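Local structure of long form salivary protein D7L1 (Aedes aegypti, 3DXL) at residues G2-E7 and Q74-A79; T58-P63 and A70-E75. The protein sequesters host biogenic amines and leukotrienes in two separate pockets, modulating blood feeding by the mosquito and dilating blood vessels. All coordinates share one frame; numbering follows the deposited sequence. Where two conformers were deposited one is given.

Contact 1 (G2-E7 and Q74-A79)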
ATOM      1  N   GLY A   2       5.574  10.389   6.202  1.00 20.02           N
ATOM      2  CA  GLY A   2       4.386  11.158   5.864  1.00 18.61           C
ATOM      3  C   GLY A   2       4.694  12.313   4.928  1.00 17.07           C
ATOM      4  O   GLY A   2       5.856  12.523   4.557  1.00 18.14           O
ATOM      5  N   PRO A   3       3.656  13.065   4.522  1.00 15.81           N
ATOM      6  CA  PRO A   3       2.264  12.805   4.885  1.00 14.47           C
ATOM      7  C   PRO A   3       1.696  11.629   4.079  1.00 13.10           C
ATOM      8  O   PRO A   3       2.295  11.201   3.081  1.00 13.07           O
ATOM      9  CB  PRO A   3       1.560  14.095   4.477  1.00 14.32           C
ATOM     10  CG  PRO A   3       2.364  14.572   3.290  1.00 15.40           C
ATOM     11  CD  PRO A   3       3.782  14.229   3.622  1.00 16.29           C
ATOM     12  N   PHE A   4       0.553  11.123   4.515  1.00 12.19           N
ATOM     13  CA  PHE A   4      -0.118  10.006   3.861  1.00 11.28           C
ATOM     14  C   PHE A   4      -1.508  10.417   3.426  1.00 10.96           C
ATOM     15  O   PHE A   4      -2.262  11.014   4.209  1.00 10.90           O
ATOM     16  CB  PHE A   4      -0.214   8.824   4.819  1.00 12.14           C
ATOM     17  CG  PHE A   4       1.109   8.278   5.250  1.00 12.35           C
ATOM     18  CD1 PHE A   4       1.897   7.535   4.371  1.00 13.68           C
ATOM     19  CD2 PHE A   4       1.576   8.498   6.541  1.00 13.46           C
ATOM     20  CE1 PHE A   4       3.124   7.023   4.781  1.00 14.79           C
ATOM     21  CE2 PHE A   4       2.797   7.987   6.951  1.00 14.37           C
ATOM     22  CZ  PHE A   4       3.574   7.251   6.073  1.00 14.98           C
ATOM     23  N   ASP A   5      -1.859  10.086   2.182  1.00 10.30           N
ATOM     24  CA  ASP A   5      -3.193  10.369   1.699  1.00 10.51           C
ATOM     25  C   ASP A   5      -4.151   9.238   2.103  1.00  9.92           C
ATOM     26  O   ASP A   5      -3.722   8.261   2.734  1.00  9.58           O
ATOM     27  CB  ASP A   5      -3.189  10.688   0.183  1.00 10.15           C
ATOM     28  CG  ASP A   5      -2.920   9.472  -0.709  1.00 10.50           C
ATOM     29  OD1 ASP A   5      -3.200   8.329  -0.297  1.00 10.95           O
ATOM     30  OD2 ASP A   5      -2.458   9.689  -1.855  1.00 11.75           O
ATOM     31  N   PRO A   6      -5.451   9.382   1.815  1.00 10.17           N
ATOM     32  CA  PRO A   6      -6.382   8.336   2.254  1.00 10.08           C
ATOM     33  C   PRO A   6      -6.082   6.927   1.747  1.00  9.72           C
ATOM     34  O   PRO A   6      -6.273   5.955   2.490  1.00  9.62           O
ATOM     35  CB  PRO A   6      -7.732   8.834   1.741  1.00 10.86           C
ATOM     36  CG  PRO A   6      -7.574  10.326   1.778  1.00 10.57           C
ATOM     37  CD  PRO A   6      -6.175  10.540   1.256  1.00 10.39           C
ATOM     38  N   GLU A   7      -5.628   6.822   0.497  1.00  9.48           N
ATOM     39  CA  GLU A   7      -5.272   5.538  -0.100  1.00  9.07           C
ATOM     40  C   GLU A   7      -4.066   4.936   0.607  1.00  8.52           C
ATOM     41  O   GLU A   7      -3.999   3.723   0.837  1.00  8.36           O
ATOM     42  CB  GLU A   7      -4.982   5.721  -1.591  1.00  9.12           C
ATOM     43  CG  GLU A   7      -4.605   4.432  -2.327  1.00  9.02           C
ATOM     44  CD  GLU A   7      -3.142   4.021  -2.154  1.00  9.11           C
ATOM     45  OE1 GLU A   7      -2.281   4.886  -1.892  1.00  9.47           O
ATOM     46  OE2 GLU A   7      -2.839   2.822  -2.347  1.00  9.65           O
ATOM     47  N   GLN A  74       2.975  16.007  12.858  1.00 16.13           N
ATOM     48  CA  GLN A  74       3.080  17.375  12.350  1.00 17.17           C
ATOM     49  C   GLN A  74       3.090  17.424  10.815  1.00 16.78           C
ATOM     50  O   GLN A  74       2.469  18.306  10.225  1.00 16.52           O
ATOM     51  CB  GLN A  74       4.296  18.093  12.939  1.00 18.15           C
ATOM     52  CG  GLN A  74       4.246  18.282  14.470  1.00 20.54           C
ATOM     53  CD  GLN A  74       3.047  19.100  14.971  1.00 23.27           C
ATOM     54  OE1 GLN A  74       2.485  19.939  14.254  1.00 24.33           O
ATOM     55  NE2 GLN A  74       2.662  18.859  16.224  1.00 25.45           N
ATOM     56  N   GLU A  75       3.764  16.461  10.175  1.00 16.91           N
ATOM     57  CA  GLU A  75       3.763  16.369   8.715  1.00 16.83           C
ATOM     58  C   GLU A  75       2.349  16.138   8.200  1.00 15.28           C
ATOM     59  O   GLU A  75       1.911  16.763   7.230  1.00 15.50           O
ATOM     60  CB  GLU A  75       4.686  15.244   8.229  1.00 17.69           C
ATOM     61  CG  GLU A  75       6.168  15.575   8.267  1.00 20.49           C
ATOM     62  CD  GLU A  75       6.522  16.811   7.449  1.00 22.88           C
ATOM     63  OE1 GLU A  75       6.105  16.902   6.272  1.00 24.19           O
ATOM     64  OE2 GLU A  75       7.214  17.690   7.997  1.00 25.69           O
ATOM     65  N   GLN A  76       1.629  15.245   8.875  1.00 14.37           N
ATOM     66  CA  GLN A  76       0.268  14.920   8.505  1.00 13.91           C
ATOM     67  C   GLN A  76      -0.669  16.125   8.623  1.00 13.88           C
ATOM     68  O   GLN A  76      -1.466  16.401   7.724  1.00 13.81           O
ATOM     69  CB  GLN A  76      -0.233  13.737   9.334  1.00 13.64           C
ATOM     70  CG  GLN A  76      -1.531  13.129   8.841  1.00 12.29           C
ATOM     71  CD  GLN A  76      -1.397  12.373   7.529  1.00 11.83           C
ATOM     72  OE1 GLN A  76      -0.310  12.246   6.970  1.00 12.67           O
ATOM     73  NE2 GLN A  76      -2.513  11.878   7.040  1.00 11.47           N
ATOM     74  N   PHE A  77      -0.568  16.841   9.736  1.00 14.23           N
ATOM     75  CA  PHE A  77      -1.409  18.010   9.979  1.00 14.38           C
ATOM     76  C   PHE A  77      -1.096  19.159   9.011  1.00 14.50           C
ATOM     77  O   PHE A  77      -1.997  19.869   8.578  1.00 14.97           O
ATOM     78  CB  PHE A  77      -1.271  18.437  11.445  1.00 14.56           C
ATOM     79  CG  PHE A  77      -2.158  19.584  11.851  1.00 14.86           C
ATOM     80  CD1 PHE A  77      -3.495  19.639  11.480  1.00 15.03           C
ATOM     81  CD2 PHE A  77      -1.647  20.594  12.664  1.00 15.95           C
ATOM     82  CE1 PHE A  77      -4.299  20.710  11.888  1.00 15.65           C
ATOM     83  CE2 PHE A  77      -2.443  21.659  13.077  1.00 15.96           C
ATOM     84  CZ  PHE A  77      -3.766  21.716  12.696  1.00 16.01           C
ATOM     85  N   LYS A  78       0.179  19.330   8.685  1.00 15.31           N
ATOM     86  CA  LYS A  78       0.589  20.324   7.685  1.00 16.37           C
ATOM     87  C   LYS A  78      -0.071  20.058   6.329  1.00 16.52           C
ATOM     88  O   LYS A  78      -0.538  20.983   5.662  1.00 16.66           O
ATOM     89  CB  LYS A  78       2.108  20.338   7.550  1.00 17.23           C
ATOM     90  CG  LYS A  78       2.655  21.353   6.558  1.00 19.88           C
ATOM     91  CD  LYS A  78       4.172  21.286   6.515  1.00 23.39           C
ATOM     92  CE  LYS A  78       4.767  22.461   5.761  1.00 25.31           C
ATOM     93  NZ  LYS A  78       6.250  22.358   5.702  1.00 26.73           N
ATOM     94  N   ALA A  79      -0.113  18.785   5.944  1.00 15.89           N
ATOM     95  CA  ALA A  79      -0.723  18.375   4.680  1.00 15.60           C
ATOM     96  C   ALA A  79      -2.247  18.439   4.724  1.00 15.35           C
ATOM     97  O   ALA A  79      -2.894  18.676   3.700  1.00 15.87           O
ATOM     98  CB  ALA A  79      -0.268  16.977   4.302  1.00 15.83           C
TER
HETATM   99  O   HOH W   1       7.192  15.111   4.517  1.00 71.85           O

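Contact 2 (T58-P63 and A70-E75)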
ATOM      1  N   THR A  58       3.507   3.844   9.542  1.00 12.11           N
ATOM      2  CA  THR A  58       3.209   5.279   9.570  0.50 12.21           C
ATOM      3  C   THR A  58       4.408   6.085  10.025  1.00 12.44           C
ATOM      4  O   THR A  58       4.484   7.281   9.758  1.00 13.03           O
ATOM      5  CB  THR A  58       2.030   5.631  10.483  0.50 12.14           C
ATOM      6  OG1 THR A  58       2.285   5.138  11.805  0.50 11.77           O
ATOM      7  CG2 THR A  58       0.748   5.044   9.934  0.50 11.80           C
ATOM      8  N   GLY A  59       5.354   5.428  10.690  1.00 12.94           N
ATOM      9  CA  GLY A  59       6.540   6.109  11.208  1.00 13.26           C
ATOM     10  C   GLY A  59       6.377   6.640  12.621  1.00 13.41           C
ATOM     11  O   GLY A  59       7.265   7.325  13.131  1.00 14.55           O
ATOM     12  N   LEU A  60       5.258   6.313  13.269  1.00 13.13           N
ATOM     13  CA  LEU A  60       5.039   6.706  14.663  1.00 13.39           C
ATOM     14  C   LEU A  60       5.945   5.943  15.608  1.00 13.43           C
ATOM     15  O   LEU A  60       6.311   6.459  16.668  1.00 13.95           O
ATOM     16  CB  LEU A  60       3.580   6.504  15.068  1.00 13.58           C
ATOM     17  CG  LEU A  60       2.599   7.560  14.591  1.00 13.85           C
ATOM     18  CD1 LEU A  60       1.193   7.042  14.683  1.00 14.89           C
ATOM     19  CD2 LEU A  60       2.754   8.846  15.403  1.00 14.87           C
ATOM     20  N   TYR A  61       6.263   4.703  15.250  1.00 13.48           N
ATOM     21  CA  TYR A  61       7.294   3.947  15.950  1.00 13.76           C
ATOM     22  C   TYR A  61       8.435   3.685  14.991  1.00 14.40           C
ATOM     23  O   TYR A  61       8.241   3.147  13.895  1.00 14.24           O
ATOM     24  CB  TYR A  61       6.780   2.641  16.586  1.00 13.55           C
ATOM     25  CG  TYR A  61       7.878   1.879  17.306  1.00 13.38           C
ATOM     26  CD1 TYR A  61       8.361   2.318  18.548  1.00 13.32           C
ATOM     27  CD2 TYR A  61       8.470   0.752  16.730  1.00 14.15           C
ATOM     28  CE1 TYR A  61       9.381   1.645  19.193  1.00 14.73           C
ATOM     29  CE2 TYR A  61       9.496   0.071  17.373  1.00 14.09           C
ATOM     30  CZ  TYR A  61       9.941   0.525  18.602  1.00 14.29           C
ATOM     31  OH  TYR A  61      10.956  -0.161  19.217  1.00 15.76           O
ATOM     32  N   ASP A  62       9.625   4.088  15.416  1.00 15.18           N
ATOM     33  CA  ASP A  62      10.841   3.920  14.649  1.00 15.64           C
ATOM     34  C   ASP A  62      11.607   2.732  15.231  1.00 16.31           C
ATOM     35  O   ASP A  62      12.199   2.850  16.307  1.00 16.35           O
ATOM     36  CB  ASP A  62      11.655   5.215  14.712  1.00 16.05           C
ATOM     37  CG  ASP A  62      12.929   5.159  13.893  1.00 17.04           C
ATOM     38  OD1 ASP A  62      13.425   4.047  13.608  1.00 17.85           O
ATOM     39  OD2 ASP A  62      13.442   6.245  13.563  1.00 18.34           O
ATOM     40  N   PRO A  63      11.582   1.578  14.535  1.00 17.12           N
ATOM     41  CA  PRO A  63      12.191   0.354  15.049  1.00 17.66           C
ATOM     42  C   PRO A  63      13.719   0.402  15.094  1.00 18.16           C
ATOM     43  O   PRO A  63      14.323  -0.378  15.828  1.00 18.87           O
ATOM     44  CB  PRO A  63      11.715  -0.718  14.063  1.00 18.01           C
ATOM     45  CG  PRO A  63      11.469   0.022  12.805  1.00 17.93           C
ATOM     46  CD  PRO A  63      10.953   1.364  13.215  1.00 17.26           C
ATOM     47  N   ALA A  70       7.039  11.676  16.858  1.00 16.11           N
ATOM     48  CA  ALA A  70       5.845  12.466  16.596  1.00 16.24           C
ATOM     49  C   ALA A  70       5.928  13.294  15.313  1.00 16.40           C
ATOM     50  O   ALA A  70       4.967  13.979  14.952  1.00 16.93           O
ATOM     51  CB  ALA A  70       5.534  13.360  17.786  1.00 16.14           C
ATOM     52  N   SER A  71       7.064  13.221  14.623  1.00 17.05           N
ATOM     53  CA  SER A  71       7.284  14.039  13.434  1.00 17.31           C
ATOM     54  C   SER A  71       6.194  13.839  12.383  1.00 16.46           C
ATOM     55  O   SER A  71       5.745  14.805  11.770  1.00 16.37           O
ATOM     56  CB  SER A  71       8.663  13.764  12.824  1.00 17.85           C
ATOM     57  OG  SER A  71       9.694  13.983  13.775  1.00 20.75           O
ATOM     58  N   VAL A  72       5.757  12.591  12.191  1.00 15.85           N
ATOM     59  CA  VAL A  72       4.732  12.303  11.190  1.00 15.67           C
ATOM     60  C   VAL A  72       3.400  12.986  11.518  1.00 14.99           C
ATOM     61  O   VAL A  72       2.665  13.363  10.616  1.00 14.63           O
ATOM     62  CB  VAL A  72       4.555  10.774  10.938  1.00 15.71           C
ATOM     63  CG1 VAL A  72       4.060  10.058  12.184  1.00 15.58           C
ATOM     64  CG2 VAL A  72       3.614  10.530   9.772  1.00 16.28           C
ATOM     65  N   ILE A  73       3.107  13.179  12.809  1.00 15.06           N
ATOM     66  CA  ILE A  73       1.878  13.860  13.209  1.00 14.90           C
ATOM     67  C   ILE A  73       1.864  15.299  12.678  1.00 15.07           C
ATOM     68  O   ILE A  73       0.870  15.747  12.103  1.00 14.70           O
ATOM     69  CB  ILE A  73       1.691  13.822  14.744  1.00 14.60           C
ATOM     70  CG1 ILE A  73       1.481  12.376  15.196  1.00 13.88           C
ATOM     71  CG2 ILE A  73       0.526  14.732  15.184  1.00 15.28           C
ATOM     72  CD1 ILE A  73       1.617  12.187  16.702  1.00 14.24           C
ATOM     73  N   GLN A  74       2.975  16.007  12.858  1.00 16.13           N
ATOM     74  CA  GLN A  74       3.080  17.375  12.350  1.00 17.17           C
ATOM     75  C   GLN A  74       3.090  17.424  10.815  1.00 16.78           C
ATOM     76  O   GLN A  74       2.469  18.306  10.225  1.00 16.52           O
ATOM     77  CB  GLN A  74       4.296  18.093  12.939  1.00 18.15           C
ATOM     78  CG  GLN A  74       4.246  18.282  14.470  1.00 20.54           C
ATOM     79  CD  GLN A  74       3.047  19.100  14.971  1.00 23.27           C
ATOM     80  OE1 GLN A  74       2.485  19.939  14.254  1.00 24.33           O
ATOM     81  NE2 GLN A  74       2.662  18.859  16.224  1.00 25.45           N
ATOM     82  N   GLU A  75       3.764  16.461  10.175  1.00 16.91           N
ATOM     83  CA  GLU A  75       3.763  16.369   8.715  1.00 16.83           C
ATOM     84  C   GLU A  75       2.349  16.138   8.200  1.00 15.28           C
ATOM     85  O   GLU A  75       1.911  16.763   7.230  1.00 15.50           O
ATOM     86  CB  GLU A  75       4.686  15.244   8.229  1.00 17.69           C
ATOM     87  CG  GLU A  75       6.168  15.575   8.267  1.00 20.49           C
ATOM     88  CD  GLU A  75       6.522  16.811   7.449  1.00 22.88           C
ATOM     89  OE1 GLU A  75       6.105  16.902   6.272  1.00 24.19           O
ATOM     90  OE2 GLU A  75       7.214  17.690   7.997  1.00 25.69           O
TER
HETATM   91  O   HOH W   2       7.385  10.261  12.755  1.00 19.84           O

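Contact 1 (G2-E7 and Q74-A79)
Two hydrogen bonds grip NE2 of Gln76: it donates to the carbonyl O of Phe4 at 3.0 Å and to the backbone O of Leu127. In this largely helical odorant-binding-protein domain the Gln76 amide, projecting from helix 71-79, pairs with the backbone N-H and C=O of a single residue, Phe4, on the segment that leads into helix 6-20. Its other end, OE1, accepts the Phe4 N-H at 2.8 Å, almost straight at 169° and on an in-plane lone pair. Phe4 O likewise offers NE2 a lone pair, and His129 NE2 is its second partner. Bonded at both ends, the amide is fixed in rotation, with its O and N placed unambiguously. The chain reaches it with CG anti to the backbone N and a bend at chi2 (70°).

Alongside, Pro3, preceded by a cis peptide, lies beside the helix, and its CA comes 3.4 Å from Gln76 OE1. A water links the two segments, donating to Gly2 O and to Glu75 OE1, the latter at 2.7 Å. One turn further along the helix from Gln76, the methyl of Ala79 presses on the Pro3 ring, CB to CB at 3.4 Å, tighter than usual van der Waals contact.

Contact 2 (T58-P63 and A70-E75)
Val72 extends its CB toward the 58-63 segment, and each of its side-chain carbons finds something there. CB itself lies 3.7 Å from the carbonyl O of Thr58. Of the two methyls, CG2, anti to the backbone N, comes closest to that oxygen, at 3.4 Å. CG1 sits in the cleft flanked by the backbone N and the carbonyl carbon (chi1 64°), and so faces Leu60, meeting its CD2 at 3.7 Å while also touching Thr58 O. That oxygen is buried with no polar partner in the model, so the branched valine end lies against a carbonyl whose hydrogen-bonding capacity is unmet.

The contact belongs to two helices of the odorant-binding-protein domain joined by a short two-stranded antiparallel hairpin. Helix 45-58 ends at Thr58, and Gly59, with positive phi (90°), turns the chain out of it; strands 61-62 and 67-68 follow, and helix 71-79 then packs back against the turn. Thr58 keeps its hydroxyl on the preceding helix, bonded to Val54 O. Leu60 crosses both Val72 and Ile73 at about a right angle. CG anti to its own carbonyl carbon, with chi2 at 163°, puts CD2 against both helix residues, 3.8 Å from CG1 of Ile73 and equally near that residue's CD1. Tyr92 of helix 86-97 touches Leu60 and Ile73 as well, continuing the apolar cluster.

The backbones are joined through water: one molecule donates to Gly59 O at 3.0 Å and accepts the N-H of Val72 at 2.9 Å. Val72 N sits in the first turn of helix 71-79, where amides have no carbonyl one turn earlier within the helix to bond, and here the water serves as the acceptor.

Contacts 1 and 2 draw on overlapping parts of helix 71-79, sharing Gln74 and Glu75, and their centres lie 10 Å apart. They meet at the Phe4 ring: CE2 of Phe4 is 3.4 Å from Thr58 O and 3.9 Å from Val72 CG2, while Gly2 CA adds a touch of 4.0 Å to the same Val72 methyl. The amino-terminal segment thus packs against both partners of contact 2. Both contacts lie near the N-terminal lipid pocket: the side chains of Gln76 and Thr58 are about 9 and 8 Å from that of the leukotriene-binding Trp37. Bound glycerol, probably from the crystallisation liquor, approaches Phe4 and hydrogen-bonds to Thr58 OG1.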